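Local coordinates for protein PA4485 (Pseudomonas aeruginosa, PDB 4AVR) that probably acts as a lytic transglycosylase of the RlpA family, with a strong preference for naked glycan strands that lack stem peptides, at residues V44-L47 with D48-R51; D70-R73 with K74-E77. All blocks are in the same frame, centred on the assembly; numbering follows the deposited sequence.

Interaction 1 of 2, residues V44-L47 with D48-R51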
ATOM      1  N   VAL A  44      18.594   2.043  -2.437  1.00 10.09           N
ATOM      2  CA  VAL A  44      17.769   0.992  -3.005  1.00  9.55           C
ATOM      3  C   VAL A  44      17.800   1.147  -4.525  1.00  9.72           C
ATOM      4  O   VAL A  44      17.515   2.227  -5.029  1.00 10.65           O
ATOM      5  CB  VAL A  44      16.317   1.119  -2.509  1.00  9.81           C
ATOM      6  CG1 VAL A  44      15.466  -0.007  -3.065  1.00 10.28           C
ATOM      7  CG2 VAL A  44      16.278   1.152  -0.993  1.00 11.16           C
ATOM      8  N   THR A  45      18.137   0.071  -5.236  1.00  9.34           N
ATOM      9  CA  THR A  45      18.160   0.075  -6.692  1.00  9.58           C
ATOM     10  C   THR A  45      17.142  -0.935  -7.195  1.00  8.88           C
ATOM     11  O   THR A  45      17.202  -2.112  -6.852  1.00  9.39           O
ATOM     12  CB  THR A  45      19.550  -0.300  -7.228  1.00 10.81           C
ATOM     13  OG1 THR A  45      20.522   0.609  -6.718  1.00 12.96           O
ATOM     14  CG2 THR A  45      19.583  -0.278  -8.758  1.00 12.27           C
ATOM     15  N   ASN A  46      16.202  -0.468  -8.008  1.00  9.05           N
ATOM     16  CA  ASN A  46      15.240  -1.322  -8.675  1.00  9.14           C
ATOM     17  C   ASN A  46      15.963  -2.052  -9.803  1.00  9.12           C
ATOM     18  O   ASN A  46      16.444  -1.425 -10.745  1.00 10.60           O
ATOM     19  CB  ASN A  46      14.082  -0.474  -9.214  1.00  9.95           C
ATOM     20  CG  ASN A  46      12.993  -1.287  -9.877  1.00 10.56           C
ATOM     21  OD1 ASN A  46      13.217  -2.397 -10.342  1.00 12.03           O
ATOM     22  ND2 ASN A  46      11.792  -0.721  -9.944  1.00 10.95           N
ATOM     23  N   LEU A  47      16.081  -3.366  -9.690  1.00  8.94           N
ATOM     24  CA  LEU A  47      16.856  -4.129 -10.665  1.00  9.69           C
ATOM     25  C   LEU A  47      16.146  -4.270 -12.004  1.00 10.43           C
ATOM     26  O   LEU A  47      16.780  -4.615 -13.003  1.00 12.27           O
ATOM     27  CB  LEU A  47      17.255  -5.476 -10.087  1.00  9.68           C
ATOM     28  CG  LEU A  47      18.219  -5.347  -8.904  1.00  9.65           C
ATOM     29  CD1 LEU A  47      18.226  -6.608  -8.039  1.00 11.15           C
ATOM     30  CD2 LEU A  47      19.612  -5.055  -9.409  1.00 12.36           C
ATOM     31  N   ASP A  48      14.858  -3.975 -12.049  1.00 10.60           N
ATOM     32  CA  ASP A  48      14.110  -4.014 -13.307  1.00 12.09           C
ATOM     33  C   ASP A  48      14.307  -2.793 -14.188  1.00 11.85           C
ATOM     34  O   ASP A  48      14.190  -2.917 -15.410  1.00 15.83           O
ATOM     35  CB  ASP A  48      12.644  -4.333 -13.053  1.00 15.00           C
ATOM     36  CG  ASP A  48      12.428  -5.836 -12.731  1.00 15.36           C
ATOM     37  OD1 ASP A  48      13.353  -6.632 -12.960  1.00 17.00           O
ATOM     38  OD2 ASP A  48      11.327  -6.167 -12.294  1.00 19.64           O
ATOM     39  N   ASN A  49      14.639  -1.642 -13.614  1.00 11.26           N
ATOM     40  CA  ASN A  49      14.864  -0.424 -14.406  1.00 11.69           C
ATOM     41  C   ASN A  49      16.141   0.335 -14.064  1.00 11.55           C
ATOM     42  O   ASN A  49      16.440   1.326 -14.708  1.00 14.03           O
ATOM     43  CB  ASN A  49      13.664   0.493 -14.280  1.00 13.04           C
ATOM     44  CG  ASN A  49      13.409   0.906 -12.819  1.00 13.14           C
ATOM     45  OD1 ASN A  49      14.270   0.880 -11.993  1.00 14.07           O
ATOM     46  ND2 ASN A  49      12.139   1.280 -12.562  1.00 16.35           N
ATOM     47  N   ARG A  50      16.877  -0.133 -13.067  1.00 12.12           N
ATOM     48  CA  ARG A  50      18.129   0.496 -12.617  1.00 12.88           C
ATOM     49  C   ARG A  50      17.982   1.873 -11.978  1.00 13.77           C
ATOM     50  O   ARG A  50      18.983   2.551 -11.685  1.00 16.75           O
ATOM     51  CB  ARG A  50      19.176   0.580 -13.754  1.00 15.14           C
ATOM     52  CG  ARG A  50      19.522  -0.686 -14.481  1.00 21.93           C
ATOM     53  CD  ARG A  50      20.169  -1.592 -13.519  1.00 23.69           C
ATOM     54  NE  ARG A  50      21.561  -1.236 -13.231  1.00 23.85           N
ATOM     55  CZ  ARG A  50      22.341  -2.038 -12.523  1.00 21.10           C
ATOM     56  NH1 ARG A  50      21.878  -3.254 -12.133  1.00 16.52           N
ATOM     57  NH2 ARG A  50      23.563  -1.648 -12.223  1.00 27.70           N
ATOM     58  N   ARG A  51      16.744   2.261 -11.667  1.00 11.68           N
ATOM     59  CA  ARG A  51      16.519   3.490 -10.912  1.00 11.55           C
ATOM     60  C   ARG A  51      16.874   3.278  -9.454  1.00 10.86           C
ATOM     61  O   ARG A  51      16.707   2.181  -8.924  1.00 11.21           O
ATOM     62  CB  ARG A  51      15.078   3.933 -11.037  1.00 13.25           C
ATOM     63  CG  ARG A  51      14.725   4.263 -12.481  1.00 16.07           C
ATOM     64  CD  ARG A  51      13.334   4.818 -12.643  1.00 20.15           C
ATOM     65  NE  ARG A  51      13.233   6.136 -12.064  1.00 24.05           N
ATOM     66  CZ  ARG A  51      12.107   6.833 -12.005  1.00 25.31           C
ATOM     67  NH1 ARG A  51      10.981   6.322 -12.486  1.00 30.83           N
ATOM     68  NH2 ARG A  51      12.106   8.032 -11.447  1.00 28.39           N
TER
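Asn46 and Arg51 pair through their backbones at the mouth of a tight connection between strands 41-46 and 52-59: Asn46 N donates to Arg51 O at 2.8 Å. The carbonyl of the same asparagine turns into the loop and takes Arg50 N at 2.7 Å, although the angle at the hydrogen, 132°, is well short of straight; Asn49 N adds a weak, longer bond to it. The side chain of Asn46 binds the turn as well. With CG anti to the backbone N (chi1 -178°), its amide lies beside its own carbonyl carbon, on the side of the turn, and OD1 receives Asp48 N at 2.8 Å, the donor tilted 25° from the carbonyl plane. Asn49 forms an Asx turn, its OD1 accepting Arg51 N at 2.9 Å from above the carbonyl plane. The same OD1 lies against Asn46 CB at 3.1 Å, where the two asparagine side chains cross at about a right angle. Their ND2 atoms, both donors, do not bond each other; each donates instead to Leu79 O, in the last residue of helix 73-79. Packing at the margin is slight: Thr45 CG2 rests 3.8 Å from Arg51 O, and Leu47 CD2 approaches Arg50 NH1 obliquely at 4.0 Å. Two asparagines thus supply the turn with acceptors for the backbone N-H groups of Asp48 and Arg51, while their amide nitrogens converge on one carbonyl, so that the hairpin is fixed internally and tied to the end of the helix by neutral hydrogen bonds.

Interaction 2 of 2, residues D70-R73 with K74-E77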
ATOM      1  N   ASP A  70      10.234  -2.424   2.631  1.00  8.18           N
ATOM      2  CA  ASP A  70       8.983  -1.783   2.242  1.00  8.23           C
ATOM      3  C   ASP A  70       9.216  -0.284   2.244  1.00  8.00           C
ATOM      4  O   ASP A  70       9.668   0.245   3.250  1.00  9.77           O
ATOM      5  CB  ASP A  70       7.860  -2.107   3.238  1.00  9.37           C
ATOM      6  CG  ASP A  70       7.621  -3.609   3.426  1.00 11.33           C
ATOM      7  OD1 ASP A  70       7.859  -4.412   2.495  1.00 12.77           O
ATOM      8  OD2 ASP A  70       7.191  -3.991   4.530  1.00 13.77           O
ATOM      9  N   VAL A  71       8.914   0.399   1.138  1.00  7.75           N
ATOM     10  CA  VAL A  71       9.255   1.815   1.002  1.00  7.63           C
ATOM     11  C   VAL A  71       8.002   2.693   0.958  1.00  7.41           C
ATOM     12  O   VAL A  71       6.898   2.229   0.681  1.00  7.83           O
ATOM     13  CB  VAL A  71      10.145   2.064  -0.249  1.00  8.45           C
ATOM     14  CG1 VAL A  71      11.385   1.178  -0.206  1.00  9.69           C
ATOM     15  CG2 VAL A  71       9.363   1.861  -1.538  1.00  9.16           C
ATOM     16  N   SER A  72       8.198   3.978   1.221  1.00  7.64           N
ATOM     17  CA  SER A  72       7.112   4.943   1.123  1.00  8.24           C
ATOM     18  C   SER A  72       6.632   5.110  -0.316  1.00  8.26           C
ATOM     19  O   SER A  72       7.325   4.765  -1.273  1.00  8.55           O
ATOM     20  CB  SER A  72       7.569   6.291   1.632  1.00  8.63           C
ATOM     21  OG  SER A  72       8.553   6.815   0.744  1.00 10.08           O
ATOM     22  N   ARG A  73       5.452   5.709  -0.467  1.00  8.65           N
ATOM     23  CA  ARG A  73       4.937   6.004  -1.801  1.00  9.21           C
ATOM     24  C   ARG A  73       5.901   6.860  -2.611  1.00  9.05           C
ATOM     25  O   ARG A  73       6.147   6.590  -3.790  1.00  9.51           O
ATOM     26  CB  ARG A  73       3.574   6.695  -1.703  1.00 11.20           C
ATOM     27  CG  ARG A  73       2.850   6.756  -3.052  1.00 11.85           C
ATOM     28  CD  ARG A  73       2.558   8.110  -3.587  1.00 18.34           C
ATOM     29  NE  ARG A  73       2.339   9.114  -2.623  1.00 20.38           N
ATOM     30  CZ  ARG A  73       2.973  10.263  -2.414  1.00 16.39           C
ATOM     31  NH1 ARG A  73       3.990  10.780  -3.123  1.00 16.46           N
ATOM     32  NH2 ARG A  73       2.497  10.914  -1.396  1.00 17.74           N
ATOM     33  N   LYS A  74       6.437   7.911  -2.006  1.00  9.48           N
ATOM     34  CA  LYS A  74       7.358   8.796  -2.710  1.00  9.76           C
ATOM     35  C   LYS A  74       8.605   8.035  -3.157  1.00  9.59           C
ATOM     36  O   LYS A  74       9.109   8.250  -4.272  1.00 10.64           O
ATOM     37  CB  LYS A  74       7.733   9.994  -1.833  1.00 10.74           C
ATOM     38  CG  LYS A  74       8.647  10.989  -2.510  1.00 12.83           C
ATOM     39  CD  LYS A  74       7.952  11.761  -3.594  1.00 20.04           C
ATOM     40  CE  LYS A  74       8.834  12.893  -4.099  1.00 27.36           C
ATOM     41  NZ  LYS A  74       8.224  13.628  -5.246  1.00 40.29           N
ATOM     42  N   ALA A  75       9.123   7.146  -2.313  1.00  9.11           N
ATOM     43  CA  ALA A  75      10.276   6.335  -2.706  1.00  9.33           C
ATOM     44  C   ALA A  75       9.915   5.406  -3.866  1.00  9.00           C
ATOM     45  O   ALA A  75      10.720   5.202  -4.782  1.00  9.81           O
ATOM     46  CB  ALA A  75      10.803   5.545  -1.519  1.00  9.56           C
ATOM     47  N   ALA A  76       8.721   4.828  -3.825  1.00  8.77           N
ATOM     48  CA  ALA A  76       8.260   3.959  -4.905  1.00  9.43           C
ATOM     49  C   ALA A  76       8.174   4.703  -6.229  1.00 10.14           C
ATOM     50  O   ALA A  76       8.504   4.158  -7.285  1.00 11.22           O
ATOM     51  CB  ALA A  76       6.935   3.341  -4.563  1.00  9.92           C
ATOM     52  N   GLU A  77       7.747   5.962  -6.184  1.00 10.36           N
ATOM     53  CA  GLU A  77       7.765   6.809  -7.388  1.00 11.24           C
ATOM     54  C   GLU A  77       9.181   6.970  -7.930  1.00 11.59           C
ATOM     55  O   GLU A  77       9.412   6.826  -9.131  1.00 13.19           O
ATOM     56  CB  GLU A  77       7.147   8.184  -7.095  1.00 12.73           C
ATOM     57  CG  GLU A  77       5.655   8.104  -6.823  1.00 13.55           C
ATOM     58  CD  GLU A  77       5.027   9.367  -6.299  1.00 15.76           C
ATOM     59  OE1 GLU A  77       5.678  10.190  -5.636  1.00 19.57           O
ATOM     60  OE2 GLU A  77       3.788   9.476  -6.408  1.00 18.96           O
TER
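This contact is a helix start with a serine N-cap, buried where strand 67-71 runs directly into helix 73-79 of the double-psi beta-barrel domain. Ser72 OG sits between its own backbone N and carbonyl carbon (chi1 67°), a position that points it at the first turn of the helix, where it accepts Ala75 N at 3.1 Å; the same hydroxyl is also hydrogen-bonded to Ala28 O. Behind the cap the first helical bonds follow, Ala76 N to Ser72 O at 2.9 Å and Glu77 N to Arg73 O at 2.9 Å. Apolar packing joins strand and helix: Val71 CB lies on Ala75 CB at 3.8 Å, and Val71 CG2 reaches Ala76 CB at 4.2 Å; Tyr8 of strand 2-8 touches both Val71 and Ala76. One turn of helix separates Arg73 from Glu77. The arginine chain bends at chi2 and chi3, bringing NH1 to Glu77 OE1 at 3.1 Å in a salt bridge that lies in the guanidinium plane but meets the carboxylate from above its plane, the two planes being 51° apart. Arg73 CD lies 3.4 Å from Glu77 OE2, and NH2 is held by Asn27 OD1. Tyr8 of the second subunit packs on Arg73. The guanidinium is therefore fixed from two directions, and the carboxylate probably offsets its positive charge beside the subunit interface, while the serine satisfies an amide of the first helical turn.

In the fold
Both contacts are local and reach the same sheet, but interaction 1 is a partly exposed hairpin turn about 13 Å from the centre of the chain, whereas interaction 2 is a buried strand-to-helix junction about 6 Å from it. Their own centres lie about 13 Å apart. Neutral amides and backbone groups dominate the first; the second adds aliphatic packing, a salt bridge and contacts with the second subunit, which does not touch residues 44-51. Helix 73-79 connects them: interaction 2 forms its start, the asparagines of interaction 1 bind its end, and Arg51 NH1 packs 3.7 Å from Glu77 O.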